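Local coordinates for protein beta-glucuronidase (Dictyoglomus thermophilum, PDB 6XXW) that probably hydrolyses beta-D-glucuronides, as a family 2 glycoside hydrolase with beta-glucuronidase activity, at residues A[173-178]-A[561-566]; A[336-341]-A[413-418]; A[468-473]-A[487-492]. All coordinates share one frame; numbering follows the deposited sequence.

Contact 2 sits at the mouth of the barrel, with contacts 1 and 3 around it; its centre lies about 17 Å from that of contact 1 and about 18 Å from that of contact 3, and the centres of contacts 1 and 3 are about 23 Å apart. Contact 1 reaches contact 2 by packing, Phe176 CE1 to His341 CD2 being 4.0 Å, and reaches contact 3 through a probable hydrogen bond of 3.0 Å between Arg563 NH2 and Tyr473 OH. Contacts 2 and 3 do not touch, yet Glu505 joins them, paired with Arg338 and with the hydroxyl of Tyr469. Asn415 and Glu416 bind Tris, as do Asp175 and Tyr469, consistent with a sugar-binding pocket near contact 2.

Contact 1: residues A[173-178]-A[561-566]; sequences YFDFFN and ITRVVG
A surface salt bridge between two loops, Asp175 to Arg563, ties the sugar-binding domain to the TIM barrel domain. Arg563 takes the carboxylate side-on: its NE lies 2.9 Å from Asp175 OD1, and its NH2 lies 2.9 Å from Asp175 OD2, one nitrogen to each oxygen. The two flat groups are far from coplanar, their planes 56° apart. OD1 is met on its syn side, 16° out of the carboxylate plane, while OD2 is approached from well above it. With chi1 at -178° the carboxylate extends away from the backbone N of Asp175, out to meet an arginine coming from the opposite direction. The arginine belongs to the long loop that follows 544-550, the last strand of the barrel, and opens an inverse gamma turn centred on Val564. A third nitrogen is used within the same loop, Arg563 NH1 giving a bond of 3.0 Å to Thr562 O that helps fix the rotation of the guanidinium. Asp175 OD2 also bonds Asn567 and a Tris hydroxyl. At the interface with a second subunit, Thr562 and Val564 pack against their counterparts.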
loop_
_atom_site.group_PDB
_atom_site.type_symbol
_atom_site.label_atom_id
_atom_site.label_comp_id
_atom_site.label_asym_id
_atom_site.label_seq_id
_atom_site.Cartn_x
_atom_site.Cartn_y
_atom_site.Cartn_z
ATOM N N TYR A 173 20.064 -22.702 1.925
ATOM C CA TYR A 173 19.976 -22.318 0.525
ATOM C C TYR A 173 18.616 -22.636 -0.067
ATOM O O TYR A 173 18.451 -22.590 -1.290
ATOM C CB TYR A 173 21.114 -23.001 -0.256
ATOM C CG TYR A 173 22.440 -22.693 0.397
ATOM C CD1 TYR A 173 23.114 -21.511 0.111
ATOM C CD2 TYR A 173 22.978 -23.540 1.360
ATOM C CE1 TYR A 173 24.315 -21.208 0.732
ATOM C CE2 TYR A 173 24.173 -23.243 1.989
ATOM C CZ TYR A 173 24.835 -22.077 1.669
ATOM O OH TYR A 173 26.025 -21.777 2.293
ATOM N N PHE A 174 17.636 -22.942 0.768
ATOM C CA PHE A 174 16.254 -23.020 0.325
ATOM C C PHE A 174 15.564 -21.688 0.595
ATOM O O PHE A 174 15.903 -20.973 1.538
ATOM C CB PHE A 174 15.510 -24.171 1.010
ATOM C CG PHE A 174 15.617 -24.193 2.512
ATOM C CD1 PHE A 174 14.657 -23.545 3.304
ATOM C CD2 PHE A 174 16.619 -24.920 3.142
ATOM C CE1 PHE A 174 14.724 -23.589 4.695
ATOM C CE2 PHE A 174 16.689 -24.986 4.543
ATOM C CZ PHE A 174 15.747 -24.322 5.322
ATOM N N ASP A 175 14.597 -21.354 -0.256
ATOM C CA ASP A 175 13.989 -20.027 -0.262
ATOM C C ASP A 175 12.652 -20.036 0.473
ATOM O O ASP A 175 11.600 -19.721 -0.080
ATOM C CB ASP A 175 13.822 -19.545 -1.699
ATOM C CG ASP A 175 13.248 -18.144 -1.787
ATOM O OD1 ASP A 175 13.719 -17.251 -1.044
ATOM O OD2 ASP A 175 12.321 -17.941 -2.597
ATOM N N PHE A 176 12.690 -20.471 1.728
ATOM C CA PHE A 176 11.579 -20.245 2.643
ATOM C C PHE A 176 12.177 -20.165 4.035
ATOM O O PHE A 176 13.223 -20.754 4.295
ATOM C CB PHE A 176 10.485 -21.324 2.557
ATOM C CG PHE A 176 10.985 -22.760 2.678
ATOM C CD1 PHE A 176 11.462 -23.435 1.565
ATOM C CD2 PHE A 176 10.927 -23.438 3.900
ATOM C CE1 PHE A 176 11.893 -24.751 1.662
ATOM C CE2 PHE A 176 11.361 -24.760 4.012
ATOM C CZ PHE A 176 11.850 -25.415 2.890
ATOM N N PHE A 177 11.525 -19.411 4.916
ATOM C CA PHE A 177 12.114 -19.126 6.219
ATOM C C PHE A 177 12.198 -20.389 7.070
ATOM O O PHE A 177 11.281 -21.217 7.071
ATOM C CB PHE A 177 11.301 -18.060 6.966
ATOM C CG PHE A 177 11.926 -17.642 8.272
ATOM C CD1 PHE A 177 13.191 -17.060 8.296
ATOM C CD2 PHE A 177 11.265 -17.841 9.472
ATOM C CE1 PHE A 177 13.773 -16.673 9.493
ATOM C CE2 PHE A 177 11.838 -17.452 10.668
ATOM C CZ PHE A 177 13.098 -16.878 10.681
ATOM N N ASN A 178 13.290 -20.510 7.832
ATOM C CA ASN A 178 13.508 -21.666 8.707
ATOM C C ASN A 178 12.680 -21.543 9.992
ATOM O O ASN A 178 13.201 -21.509 11.107
ATOM C CB ASN A 178 14.996 -21.805 9.016
ATOM C CG ASN A 178 15.337 -23.104 9.746
ATOM O OD1 ASN A 178 14.831 -24.184 9.410
ATOM N ND2 ASN A 178 16.200 -22.997 10.752
ATOM N N ILE A 561 18.554 -8.750 0.524
ATOM C CA ILE A 561 18.171 -7.608 -0.304
ATOM C C ILE A 561 17.340 -8.016 -1.509
ATOM O O ILE A 561 16.841 -7.143 -2.229
ATOM C CB ILE A 561 19.403 -6.806 -0.770
ATOM C CG1 ILE A 561 20.377 -7.697 -1.563
ATOM C CG2 ILE A 561 20.114 -6.150 0.433
ATOM C CD1 ILE A 561 21.425 -6.877 -2.322
ATOM N N THR A 562 17.163 -9.321 -1.745
ATOM C CA THR A 562 16.314 -9.805 -2.829
ATOM C C THR A 562 14.913 -10.220 -2.371
ATOM O O THR A 562 14.122 -10.708 -3.189
ATOM C CB THR A 562 16.987 -10.986 -3.531
ATOM O OG1 THR A 562 17.189 -12.046 -2.587
ATOM C CG2 THR A 562 18.344 -10.573 -4.110
ATOM N N ARG A 563 14.567 -10.031 -1.101
ATOM C CA ARG A 563 13.285 -10.508 -0.583
ATOM C C ARG A 563 12.568 -9.375 0.147
ATOM O O ARG A 563 13.017 -8.935 1.213
ATOM C CB ARG A 563 13.503 -11.726 0.319
ATOM C CG ARG A 563 13.877 -12.993 -0.493
ATOM C CD ARG A 563 12.637 -13.492 -1.257
ATOM N NE ARG A 563 12.891 -14.645 -2.131
ATOM C CZ ARG A 563 13.110 -14.555 -3.444
ATOM N NH1 ARG A 563 13.135 -13.365 -4.044
ATOM N NH2 ARG A 563 13.317 -15.651 -4.160
ATOM N N VAL A 564 11.445 -8.932 -0.413
ATOM C CA VAL A 564 10.742 -7.724 0.078
ATOM C C VAL A 564 9.782 -8.197 1.165
ATOM O O VAL A 564 8.573 -8.333 0.962
ATOM C CB VAL A 564 10.030 -6.986 -1.057
ATOM C CG1 VAL A 564 9.532 -5.624 -0.606
ATOM C CG2 VAL A 564 10.970 -6.860 -2.261
ATOM N N VAL A 565 10.337 -8.425 2.362
ATOM C CA VAL A 565 9.663 -9.111 3.470
ATOM C C VAL A 565 9.076 -10.423 2.963
ATOM O O VAL A 565 7.853 -10.590 2.896
ATOM C CB VAL A 565 8.586 -8.232 4.143
ATOM C CG1 VAL A 565 8.191 -8.840 5.475
ATOM C CG2 VAL A 565 9.109 -6.820 4.365
ATOM N N GLY A 566 9.950 -11.367 2.612
ATOM C CA GLY A 566 9.520 -12.654 2.096
ATOM C C GLY A 566 9.427 -12.680 0.583
ATOM O O GLY A 566 9.857 -11.765 -0.133
#

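Contact 2: residues A[336-341]-A[413-418]; sequences SFRTSH and VANEAA
His341 follows a cis peptide bond after Ser340, a rare link, and its imidazole lies over the amide of Asn415. The ring meets the amide with a face, at 34° between planes, and His341 CE1 comes within 3.3 Å of Asn415 CG. Arg338 comes to the same amide nearly at a right angle, and its NH1 donates a hydrogen bond of 2.9 Å to Asn415 OD1. The donor stands 39° above the carbonyl plane, although guanidinium and amide are themselves almost parallel. A bend in the arginine chain at chi3 (55°) turns NH1 to the oxygen, and that same nitrogen also lies at the edge of the His341 ring. Two carboxylates hold the partners: Glu362 pairs with Arg338 NH1 and with His341 ND1, while Glu505 takes Arg338 NH2.

Asn415 ends strand 408-415, the fourth of the barrel, and Glu416 follows directly; Glu505 ends the seventh. That placement is consistent with the 4/7 layout of clan GH-A, in which a glutamate after the fourth-strand asparagine serves as acid/base and one on the seventh strand, probably Glu505 here, as nucleophile. Were Asn415 replaced by an alanine, Arg338 NH1 would probably lose this acceptor and a gap would open against the histidine ring. With its oxygen engaged by the arginine, the amide turns its ND2 to a Tris hydroxyl, while Glu416 binds another, so the chemistry implies a fixed N-H donor facing the pocket where sugar hydroxyls probably bind.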
loop_
_atom_site.group_PDB
_atom_site.type_symbol
_atom_site.label_atom_id
_atom_site.label_comp_id
_atom_site.label_asym_id
_atom_site.label_seq_id
_atom_site.Cartn_x
_atom_site.Cartn_y
_atom_site.Cartn_z
ATOM N N SER A 336 -5.194 -28.788 -8.880
ATOM C CA SER A 336 -4.012 -29.486 -8.385
ATOM C C SER A 336 -3.070 -28.519 -7.681
ATOM O O SER A 336 -3.092 -27.316 -7.934
ATOM C CB SER A 336 -3.259 -30.178 -9.535
ATOM O OG SER A 336 -2.887 -29.250 -10.551
ATOM N N PHE A 337 -2.205 -29.068 -6.818
ATOM C CA PHE A 337 -1.039 -28.317 -6.365
ATOM C C PHE A 337 0.082 -29.281 -6.010
ATOM O O PHE A 337 -0.114 -30.492 -5.908
ATOM C CB PHE A 337 -1.352 -27.381 -5.178
ATOM C CG PHE A 337 -1.782 -28.083 -3.921
ATOM C CD1 PHE A 337 -0.848 -28.511 -2.982
ATOM C CD2 PHE A 337 -3.131 -28.259 -3.649
ATOM C CE1 PHE A 337 -1.263 -29.147 -1.805
ATOM C CE2 PHE A 337 -3.549 -28.892 -2.482
ATOM C CZ PHE A 337 -2.610 -29.335 -1.558
ATOM N N ARG A 338 1.276 -28.723 -5.848
ATOM C CA ARG A 338 2.440 -29.458 -5.372
ATOM C C ARG A 338 2.721 -29.011 -3.946
ATOM O O ARG A 338 2.595 -27.827 -3.628
ATOM C CB ARG A 338 3.668 -29.212 -6.279
ATOM C CG ARG A 338 4.984 -29.833 -5.758
ATOM C CD ARG A 338 6.111 -29.784 -6.810
ATOM N NE ARG A 338 6.350 -28.423 -7.295
ATOM C CZ ARG A 338 7.444 -27.705 -7.046
ATOM N NH1 ARG A 338 8.438 -28.196 -6.306
ATOM N NH2 ARG A 338 7.549 -26.490 -7.551
ATOM N N THR A 339 3.074 -29.959 -3.073
ATOM C CA THR A 339 3.434 -29.618 -1.697
ATOM C C THR A 339 4.892 -29.161 -1.622
ATOM O O THR A 339 5.733 -29.740 -0.935
ATOM C CB THR A 339 3.182 -30.789 -0.744
ATOM O OG1 THR A 339 4.188 -31.802 -0.909
ATOM C CG2 THR A 339 1.777 -31.407 -0.945
ATOM N N SER A 340 5.192 -28.092 -2.352
ATOM C CA SER A 340 6.500 -27.468 -2.227
ATOM C C SER A 340 6.714 -27.001 -0.789
ATOM O O SER A 340 5.828 -26.367 -0.205
ATOM C CB SER A 340 6.594 -26.300 -3.213
ATOM O OG SER A 340 5.340 -25.648 -3.354
ATOM N N HIS A 341 7.860 -27.352 -0.181
ATOM C CA HIS A 341 8.835 -28.328 -0.676
ATOM C C HIS A 341 9.062 -29.386 0.399
ATOM O O HIS A 341 10.188 -29.593 0.837
ATOM C CB HIS A 341 10.182 -27.665 -1.005
ATOM C CG HIS A 341 10.095 -26.576 -2.034
ATOM N ND1 HIS A 341 9.763 -26.823 -3.349
ATOM C CD2 HIS A 341 10.298 -25.241 -1.939
ATOM C CE1 HIS A 341 9.772 -25.685 -4.023
ATOM N NE2 HIS A 341 10.090 -24.710 -3.189
ATOM N N VAL A 413 10.713 -36.221 -5.735
ATOM C CA VAL A 413 11.812 -36.598 -4.850
ATOM C C VAL A 413 12.699 -35.419 -4.446
ATOM O O VAL A 413 13.439 -35.533 -3.455
ATOM C CB VAL A 413 12.687 -37.719 -5.457
ATOM C CG1 VAL A 413 11.857 -38.998 -5.694
ATOM C CG2 VAL A 413 13.376 -37.267 -6.728
ATOM N N ALA A 414 12.631 -34.288 -5.153
ATOM C CA ALA A 414 13.478 -33.139 -4.835
ATOM C C ALA A 414 13.011 -31.915 -5.616
ATOM O O ALA A 414 12.252 -32.018 -6.583
ATOM C CB ALA A 414 14.956 -33.415 -5.139
ATOM N N ASN A 415 13.504 -30.750 -5.195
ATOM C CA ASN A 415 13.239 -29.486 -5.881
ATOM C C ASN A 415 14.548 -28.750 -6.114
ATOM O O ASN A 415 15.210 -28.346 -5.154
ATOM C CB ASN A 415 12.295 -28.594 -5.076
ATOM C CG ASN A 415 12.003 -27.276 -5.774
ATOM O OD1 ASN A 415 11.126 -27.203 -6.639
ATOM N ND2 ASN A 415 12.746 -26.223 -5.409
ATOM N N GLU A 416 14.903 -28.556 -7.385
ATOM C CA GLU A 416 16.038 -27.714 -7.772
ATOM C C GLU A 416 17.335 -28.143 -7.092
ATOM O O GLU A 416 18.102 -27.311 -6.600
ATOM C CB GLU A 416 15.743 -26.236 -7.490
ATOM C CG GLU A 416 14.543 -25.665 -8.273
ATOM C CD GLU A 416 14.423 -24.152 -8.145
ATOM O OE1 GLU A 416 14.927 -23.583 -7.149
ATOM O OE2 GLU A 416 13.828 -23.528 -9.050
ATOM N N ALA A 417 17.585 -29.450 -7.060
ATOM C CA ALA A 417 18.896 -29.935 -6.655
ATOM C C ALA A 417 19.928 -29.676 -7.759
ATOM O O ALA A 417 19.595 -29.388 -8.911
ATOM C CB ALA A 417 18.838 -31.429 -6.329
ATOM N N ALA A 418 21.206 -29.820 -7.400
ATOM C CA ALA A 418 22.306 -29.625 -8.357
ATOM C C ALA A 418 22.513 -30.901 -9.178
ATOM O O ALA A 418 23.528 -31.597 -9.086
ATOM C CB ALA A 418 23.581 -29.206 -7.636
#

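Contact 3: residues A[468-473]-A[487-492]; sequences RYYSWY and ERDLRE
Within one beta-alpha unit of the TIM barrel, the loop leaving strand 463-467 is pinned to the helix that follows, 482-497, by a salt bridge from Arg468 to Asp489. Arg468 NE points almost straight at Asp489 OD2, with an N-H...O angle of 162° and a separation of 2.5 Å, short enough that its exact length should not be pressed. The oxygen lies in the guanidinium plane and is met on its syn side, but from 32° out of the carboxylate plane; the planes of the two groups are only 23° apart. The first torsion of Asp489, with CG trans to the backbone N, carries the carboxylate off the helix toward the loop.

Tyr470 comes from the same loop and sets its hydroxyl over a face of that carboxylate, Tyr470 OH lying 3.2 Å from Asp489 CG, with the ring plane almost perpendicular to the acid. The remaining guanidinium nitrogens bond the carbonyls of Asn449 and Thr450, so all three nitrogens of this buried group have partners and its rotation is fixed. Trp493, one turn further along the helix, adds a weak bond to Asp489 OD2. Met162 of the second subunit packs on both Tyr470 and Asp489. Strands 463-467 and 501-505 are parallel neighbours joined by this helix, the beta-alpha-beta crossover from which a TIM barrel is built.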
loop_
_atom_site.group_PDB
_atom_site.type_symbol
_atom_site.label_atom_id
_atom_site.label_comp_id
_atom_site.label_asym_id
_atom_site.label_seq_id
_atom_site.Cartn_x
_atom_site.Cartn_y
_atom_site.Cartn_z
ATOM N N ARG A 468 10.897 -22.381 -14.611
ATOM C CA ARG A 468 11.510 -21.411 -15.515
ATOM C C ARG A 468 11.041 -19.999 -15.175
ATOM O O ARG A 468 9.853 -19.772 -14.915
ATOM C CB ARG A 468 11.192 -21.739 -16.986
ATOM C CG ARG A 468 11.975 -22.959 -17.537
ATOM C CD ARG A 468 13.480 -22.693 -17.464
ATOM N NE ARG A 468 14.311 -23.810 -17.944
ATOM C CZ ARG A 468 15.106 -24.536 -17.164
ATOM N NH1 ARG A 468 15.155 -24.295 -15.859
ATOM N NH2 ARG A 468 15.858 -25.504 -17.685
ATOM N N TYR A 469 11.985 -19.056 -15.201
ATOM C CA TYR A 469 11.795 -17.682 -14.735
ATOM C C TYR A 469 12.357 -16.685 -15.745
ATOM O O TYR A 469 12.911 -15.648 -15.376
ATOM C CB TYR A 469 12.441 -17.497 -13.362
ATOM C CG TYR A 469 11.637 -18.168 -12.250
ATOM C CD1 TYR A 469 10.509 -17.545 -11.713
ATOM C CD2 TYR A 469 11.988 -19.424 -11.771
ATOM C CE1 TYR A 469 9.752 -18.149 -10.703
ATOM C CE2 TYR A 469 11.247 -20.045 -10.766
ATOM C CZ TYR A 469 10.121 -19.404 -10.248
ATOM O OH TYR A 469 9.384 -20.006 -9.251
ATOM N N TYR A 470 12.229 -16.998 -17.035
ATOM C CA TYR A 470 12.709 -16.095 -18.067
ATOM C C TYR A 470 12.033 -14.737 -17.914
ATOM O O TYR A 470 10.824 -14.655 -17.698
ATOM C CB TYR A 470 12.423 -16.678 -19.447
ATOM C CG TYR A 470 13.087 -18.032 -19.722
ATOM C CD1 TYR A 470 14.464 -18.173 -19.697
ATOM C CD2 TYR A 470 12.317 -19.156 -20.016
ATOM C CE1 TYR A 470 15.067 -19.394 -19.961
ATOM C CE2 TYR A 470 12.907 -20.372 -20.283
ATOM C CZ TYR A 470 14.281 -20.484 -20.258
ATOM O OH TYR A 470 14.875 -21.693 -20.517
ATOM N N SER A 471 12.824 -13.672 -18.048
ATOM C CA SER A 471 12.454 -12.257 -17.897
ATOM C C SER A 471 12.344 -11.835 -16.431
ATOM O O SER A 471 12.149 -10.628 -16.170
ATOM C CB SER A 471 11.154 -11.887 -18.631
ATOM O OG SER A 471 10.020 -12.073 -17.800
ATOM N N TRP A 472 12.492 -12.752 -15.466
ATOM C CA TRP A 472 12.555 -12.391 -14.051
ATOM C C TRP A 472 13.977 -12.533 -13.518
ATOM O O TRP A 472 14.629 -11.526 -13.220
ATOM C CB TRP A 472 11.565 -13.205 -13.195
ATOM C CG TRP A 472 11.581 -12.662 -11.788
ATOM C CD1 TRP A 472 12.281 -13.157 -10.717
ATOM C CD2 TRP A 472 10.946 -11.463 -11.333
ATOM N NE1 TRP A 472 12.098 -12.351 -9.616
ATOM C CE2 TRP A 472 11.291 -11.298 -9.970
ATOM C CE3 TRP A 472 10.113 -10.511 -11.944
ATOM C CZ2 TRP A 472 10.825 -10.225 -9.202
ATOM C CZ3 TRP A 472 9.638 -9.436 -11.176
ATOM C CH2 TRP A 472 9.990 -9.313 -9.809
ATOM N N TYR A 473 14.486 -13.758 -13.357
ATOM C CA TYR A 473 15.843 -13.911 -12.833
ATOM C C TYR A 473 16.900 -13.708 -13.912
ATOM O O TYR A 473 18.045 -13.363 -13.591
ATOM C CB TYR A 473 16.033 -15.292 -12.193
ATOM C CG TYR A 473 15.348 -15.432 -10.850
ATOM C CD1 TYR A 473 15.649 -14.569 -9.799
ATOM C CD2 TYR A 473 14.397 -16.424 -10.634
ATOM C CE1 TYR A 473 15.005 -14.686 -8.563
ATOM C CE2 TYR A 473 13.762 -16.553 -9.411
ATOM C CZ TYR A 473 14.068 -15.685 -8.383
ATOM O OH TYR A 473 13.437 -15.822 -7.166
ATOM N N GLU A 487 9.849 -21.625 -25.499
ATOM C CA GLU A 487 9.508 -22.660 -26.472
ATOM C C GLU A 487 10.728 -23.493 -26.842
ATOM O O GLU A 487 10.646 -24.725 -26.899
ATOM C CB GLU A 487 8.890 -22.050 -27.730
ATOM C CG GLU A 487 8.750 -23.079 -28.851
ATOM C CD GLU A 487 7.668 -22.736 -29.859
ATOM O OE1 GLU A 487 7.390 -23.586 -30.731
ATOM O OE2 GLU A 487 7.101 -21.623 -29.793
ATOM N N ARG A 488 11.866 -22.843 -27.095
ATOM C CA ARG A 488 13.090 -23.580 -27.392
ATOM C C ARG A 488 13.468 -24.517 -26.250
ATOM O O ARG A 488 13.875 -25.662 -26.482
ATOM C CB ARG A 488 14.240 -22.610 -27.669
ATOM C CG ARG A 488 14.164 -21.923 -29.027
ATOM C CD ARG A 488 14.946 -20.606 -29.040
ATOM N NE ARG A 488 16.386 -20.821 -29.034
ATOM C CZ ARG A 488 17.105 -21.046 -30.130
ATOM N NH1 ARG A 488 16.509 -21.085 -31.316
ATOM N NH2 ARG A 488 18.414 -21.234 -30.041
ATOM N N ASP A 489 13.369 -24.036 -25.011
ATOM C CA ASP A 489 13.760 -24.852 -23.866
ATOM C C ASP A 489 12.866 -26.075 -23.735
ATOM O O ASP A 489 13.356 -27.209 -23.663
ATOM C CB ASP A 489 13.714 -24.015 -22.588
ATOM C CG ASP A 489 14.337 -24.733 -21.404
ATOM O OD1 ASP A 489 15.364 -25.407 -21.594
ATOM O OD2 ASP A 489 13.816 -24.610 -20.287
ATOM N N LEU A 490 11.544 -25.867 -23.731
ATOM C CA LEU A 490 10.629 -26.979 -23.505
ATOM C C LEU A 490 10.689 -28.004 -24.629
ATOM O O LEU A 490 10.527 -29.202 -24.370
ATOM C CB LEU A 490 9.201 -26.469 -23.319
ATOM C CG LEU A 490 9.004 -25.645 -22.043
ATOM C CD1 LEU A 490 7.588 -25.121 -21.946
ATOM C CD2 LEU A 490 9.366 -26.476 -20.811
ATOM N N ARG A 491 10.910 -27.565 -25.876
ATOM C CA ARG A 491 11.097 -28.528 -26.962
ATOM C C ARG A 491 12.356 -29.357 -26.755
ATOM O O ARG A 491 12.397 -30.536 -27.132
ATOM C CB ARG A 491 11.157 -27.816 -28.312
ATOM C CG ARG A 491 9.816 -27.200 -28.737
ATOM C CD ARG A 491 9.848 -26.771 -30.209
ATOM N NE ARG A 491 8.561 -26.220 -30.630
ATOM C CZ ARG A 491 7.514 -26.959 -30.994
ATOM N NH1 ARG A 491 7.602 -28.281 -31.006
ATOM N NH2 ARG A 491 6.384 -26.375 -31.358
ATOM N N GLU A 492 13.394 -28.770 -26.159
ATOM C CA GLU A 492 14.592 -29.557 -25.893
ATOM C C GLU A 492 14.361 -30.566 -24.771
ATOM O O GLU A 492 14.895 -31.679 -24.820
ATOM C CB GLU A 492 15.780 -28.654 -25.565
ATOM C CG GLU A 492 17.113 -29.409 -25.650
ATOM C CD GLU A 492 18.267 -28.657 -25.020
ATOM O OE1 GLU A 492 18.007 -27.646 -24.340
ATOM O OE2 GLU A 492 19.434 -29.075 -25.206
#